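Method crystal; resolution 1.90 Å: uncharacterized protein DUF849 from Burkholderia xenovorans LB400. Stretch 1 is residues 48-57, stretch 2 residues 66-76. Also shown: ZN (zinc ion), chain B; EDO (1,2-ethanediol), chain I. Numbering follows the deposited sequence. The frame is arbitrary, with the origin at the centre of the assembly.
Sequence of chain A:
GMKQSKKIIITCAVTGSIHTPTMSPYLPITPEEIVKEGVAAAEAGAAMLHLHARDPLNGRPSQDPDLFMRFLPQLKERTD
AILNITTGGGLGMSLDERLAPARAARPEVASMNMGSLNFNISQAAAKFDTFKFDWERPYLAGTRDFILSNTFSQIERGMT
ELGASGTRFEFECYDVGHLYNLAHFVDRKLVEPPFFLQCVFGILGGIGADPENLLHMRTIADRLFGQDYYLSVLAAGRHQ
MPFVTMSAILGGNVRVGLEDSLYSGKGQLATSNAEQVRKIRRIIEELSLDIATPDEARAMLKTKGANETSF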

# COMPACT_ATOMS: atom_id res chain seq x y z
N MSE A 48 28.19 11.46 8.04
CA MSE A 48 28.81 10.13 7.96
C MSE A 48 29.36 9.87 6.55
O MSE A 48 28.76 10.28 5.56
CB MSE A 48 27.77 9.07 8.36
CG MSE A 48 28.29 7.62 8.33
SE MSE A 48 27.31 6.42 9.52
CE MSE A 48 25.67 6.40 8.65
N LEU A 49 30.52 9.22 6.49
CA LEU A 49 31.19 8.84 5.25
C LEU A 49 31.24 7.33 5.19
O LEU A 49 31.77 6.71 6.11
CB LEU A 49 32.60 9.41 5.23
CG LEU A 49 32.72 10.92 5.31
CD1 LEU A 49 34.18 11.33 5.41
CD2 LEU A 49 32.03 11.59 4.11
N HIS A 50 30.65 6.75 4.13
CA HIS A 50 30.65 5.31 3.89
C HIS A 50 31.83 5.06 2.93
O HIS A 50 31.88 5.60 1.83
CB HIS A 50 29.31 4.84 3.35
CG HIS A 50 29.31 3.44 2.87
ND1 HIS A 50 29.26 2.35 3.71
CD2 HIS A 50 29.39 2.94 1.62
CE1 HIS A 50 29.29 1.24 2.99
NE2 HIS A 50 29.36 1.57 1.72
N LEU A 51 32.76 4.21 3.36
CA LEU A 51 34.05 4.06 2.70
C LEU A 51 34.42 2.67 2.20
O LEU A 51 34.26 1.69 2.93
CB LEU A 51 35.12 4.50 3.69
CG LEU A 51 35.03 5.94 4.21
CD1 LEU A 51 35.99 6.14 5.39
CD2 LEU A 51 35.28 6.95 3.11
N HIS A 52 34.92 2.63 0.95
CA HIS A 52 35.56 1.49 0.30
C HIS A 52 36.95 1.96 -0.12
O HIS A 52 37.20 3.17 -0.25
CB HIS A 52 34.85 1.08 -0.99
CG HIS A 52 33.49 0.51 -0.81
ND1 HIS A 52 33.13 -0.73 -1.32
CD2 HIS A 52 32.37 1.02 -0.23
CE1 HIS A 52 31.85 -0.95 -1.05
NE2 HIS A 52 31.38 0.09 -0.39
N ALA A 53 37.83 0.99 -0.37
CA ALA A 53 39.18 1.23 -0.88
C ALA A 53 39.25 0.67 -2.29
O ALA A 53 38.50 -0.25 -2.66
CB ALA A 53 40.25 0.55 0.01
N ARG A 54 40.21 1.21 -3.05
CA ARG A 54 40.49 0.78 -4.41
C ARG A 54 41.99 0.72 -4.62
O ARG A 54 42.75 1.49 -4.00
CB ARG A 54 39.89 1.77 -5.41
CG ARG A 54 38.39 1.79 -5.48
CD ARG A 54 37.89 2.82 -6.47
NE ARG A 54 36.42 2.82 -6.53
CZ ARG A 54 35.69 2.03 -7.31
NH1 ARG A 54 36.22 1.10 -8.07
NH2 ARG A 54 34.36 2.14 -7.28
N ASP A 55 42.41 -0.16 -5.52
CA ASP A 55 43.80 -0.25 -5.95
C ASP A 55 44.16 1.15 -6.47
O ASP A 55 43.47 1.65 -7.38
CB ASP A 55 43.94 -1.30 -7.05
CG ASP A 55 45.35 -1.44 -7.56
OD1 ASP A 55 45.92 -0.47 -8.10
OD2 ASP A 55 45.88 -2.56 -7.48
N PRO A 56 45.19 1.80 -5.88
CA PRO A 56 45.55 3.18 -6.29
C PRO A 56 45.96 3.39 -7.76
O PRO A 56 45.84 4.51 -8.26
CB PRO A 56 46.73 3.54 -5.37
CG PRO A 56 46.67 2.58 -4.26
CD PRO A 56 46.09 1.33 -4.80
N LEU A 57 46.42 2.34 -8.44
CA LEU A 57 46.87 2.44 -9.83
C LEU A 57 45.78 2.20 -10.85
O LEU A 57 45.74 2.89 -11.86
CB LEU A 57 48.02 1.47 -10.08
CG LEU A 57 49.30 1.77 -9.29
CD1 LEU A 57 50.33 0.72 -9.62
CD2 LEU A 57 49.87 3.15 -9.57
N ASP A 66 45.54 -2.14 4.82
CA ASP A 66 46.63 -1.17 4.63
C ASP A 66 46.22 0.04 3.78
O ASP A 66 46.69 1.14 4.05
CB ASP A 66 47.88 -1.83 3.99
CG ASP A 66 48.53 -2.89 4.90
OD1 ASP A 66 48.23 -2.96 6.12
OD2 ASP A 66 49.37 -3.65 4.37
N LEU A 67 45.36 -0.18 2.78
CA LEU A 67 44.82 0.92 1.96
C LEU A 67 43.88 1.79 2.79
O LEU A 67 43.93 3.01 2.68
CB LEU A 67 44.09 0.42 0.70
CG LEU A 67 44.97 -0.11 -0.43
CD1 LEU A 67 44.12 -0.71 -1.52
CD2 LEU A 67 45.87 1.02 -0.97
N PHE A 68 43.03 1.15 3.60
CA PHE A 68 42.16 1.88 4.55
C PHE A 68 42.97 2.74 5.52
O PHE A 68 42.61 3.89 5.76
CB PHE A 68 41.22 0.94 5.31
CG PHE A 68 40.04 0.50 4.51
CD1 PHE A 68 40.11 -0.60 3.67
CD2 PHE A 68 38.83 1.19 4.61
CE1 PHE A 68 38.99 -1.02 2.93
CE2 PHE A 68 37.71 0.79 3.88
CZ PHE A 68 37.79 -0.32 3.03
N MSE A 69 44.10 2.22 6.01
CA MSE A 69 44.98 3.00 6.90
C MSE A 69 45.70 4.17 6.23
O MSE A 69 46.30 4.99 6.93
CB MSE A 69 45.97 2.09 7.65
CG MSE A 69 45.26 1.13 8.59
SE MSE A 69 44.05 2.04 9.86
CE MSE A 69 42.93 0.56 10.22
N ARG A 70 45.63 4.25 4.90
CA ARG A 70 46.15 5.40 4.14
C ARG A 70 45.11 6.53 3.97
O ARG A 70 45.45 7.60 3.45
CB ARG A 70 46.74 4.96 2.81
CG ARG A 70 48.04 4.17 2.98
CD ARG A 70 48.43 3.36 1.76
NE ARG A 70 48.59 4.17 0.55
CZ ARG A 70 48.90 3.69 -0.66
NH1 ARG A 70 49.09 2.38 -0.86
NH2 ARG A 70 48.99 4.54 -1.68
N PHE A 71 43.85 6.29 4.38
CA PHE A 71 42.83 7.36 4.42
C PHE A 71 42.06 7.54 5.74
O PHE A 71 41.63 8.67 6.02
CB PHE A 71 41.88 7.34 3.21
CG PHE A 71 41.12 6.05 3.00
CD1 PHE A 71 39.95 5.78 3.71
CD2 PHE A 71 41.49 5.16 1.98
CE1 PHE A 71 39.20 4.61 3.47
CE2 PHE A 71 40.75 3.99 1.72
CZ PHE A 71 39.60 3.71 2.46
N LEU A 72 41.90 6.49 6.55
CA LEU A 72 41.16 6.61 7.83
C LEU A 72 41.76 7.62 8.84
O LEU A 72 41.05 8.54 9.26
CB LEU A 72 40.87 5.24 8.47
CG LEU A 72 39.90 4.32 7.73
CD1 LEU A 72 39.83 2.95 8.40
CD2 LEU A 72 38.51 4.93 7.59
N PRO A 73 43.07 7.47 9.20
CA PRO A 73 43.68 8.46 10.10
C PRO A 73 43.60 9.90 9.56
O PRO A 73 43.33 10.83 10.31
CB PRO A 73 45.15 8.02 10.21
CG PRO A 73 45.23 6.69 9.66
CD PRO A 73 44.04 6.42 8.82
N GLN A 74 43.78 10.04 8.24
CA GLN A 74 43.77 11.34 7.57
C GLN A 74 42.38 11.97 7.64
O GLN A 74 42.26 13.16 7.92
CB GLN A 74 44.22 11.23 6.11
CG GLN A 74 45.68 10.78 5.88
CD GLN A 74 45.95 9.30 6.14
OE1 GLN A 74 45.04 8.51 6.38
NE2 GLN A 74 47.22 8.92 6.11
N LEU A 75 41.34 11.17 7.40
CA LEU A 75 39.96 11.66 7.52
C LEU A 75 39.64 12.05 8.96
O LEU A 75 39.06 13.11 9.18
CB LEU A 75 38.94 10.62 7.01
CG LEU A 75 38.83 10.51 5.49
CD1 LEU A 75 38.02 9.27 5.09
CD2 LEU A 75 38.20 11.79 4.92
N LYS A 76 40.04 11.20 9.91
CA LYS A 76 39.82 11.45 11.33
C LYS A 76 40.43 12.80 11.78
O LYS A 76 39.82 13.53 12.56
CB LYS A 76 40.38 10.31 12.19
CG LYS A 76 40.11 10.44 13.68
CD LYS A 76 40.80 9.37 14.47
CE LYS A 76 40.52 9.53 15.95
NZ LYS A 76 41.42 8.69 16.78
ZN ZN B . 29.21 0.34 -0.06
C1 EDO I . 45.17 6.25 -10.87
O1 EDO I . 44.82 6.73 -9.57
C2 EDO I . 43.91 5.89 -11.63
O2 EDO I . 43.09 7.06 -11.73
O HOH W 1 28.88 -1.73 1.35
O HOH W 2 26.85 -0.11 0.27
O HOH W 3 28.67 -1.44 -1.25

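The two stretches are held together mainly by apolar packing; no hydrogen bond crosses between them, and together they bury 476 Å² of surface. Leu49, Leu51, Ala53, Leu67, Phe68, Phe71, Leu72 and Leu75 are all buried, and their hydrocarbon side chains suit a contact that offers no polar partner. Strand 48-51 runs nearly antiparallel to helix 72-76, at 170°, and its alternation sorts the side chains: Leu49 and Leu51 point toward the helix, whereas His50 lies out of its reach and, with His52, binds the zinc ion through NE2.

Leu51 is the main bump on the strand. Leu51 CD1 enters a hollow lined by Leu72 CD2 at 3.6 Å, Leu75 CD1 at 3.7 Å and the edge of the Phe71 ring, with CE1 at 4.0 Å. Two residues earlier, Leu49 CD1 meets Leu75 CD2 more loosely, at 4.1 Å.

At Ala53 the backbones draw close, Ala53 CA lying 6.2 Å from Phe68 CA, and the small methyl suits the narrow gap. Ala53 CB sits over one face of the Phe68 ring, 4.0 Å from its centroid in a CH-pi contact, while touching Leu67 CB and Phe71 CE2, on the ring edge, both at 3.9 Å. Beyond it, Leu67 spreads its branches: Leu67 CD1 lies 3.6 Å from Arg54 O, and Leu67 CD2 packs 3.7 Å from Pro56 CG.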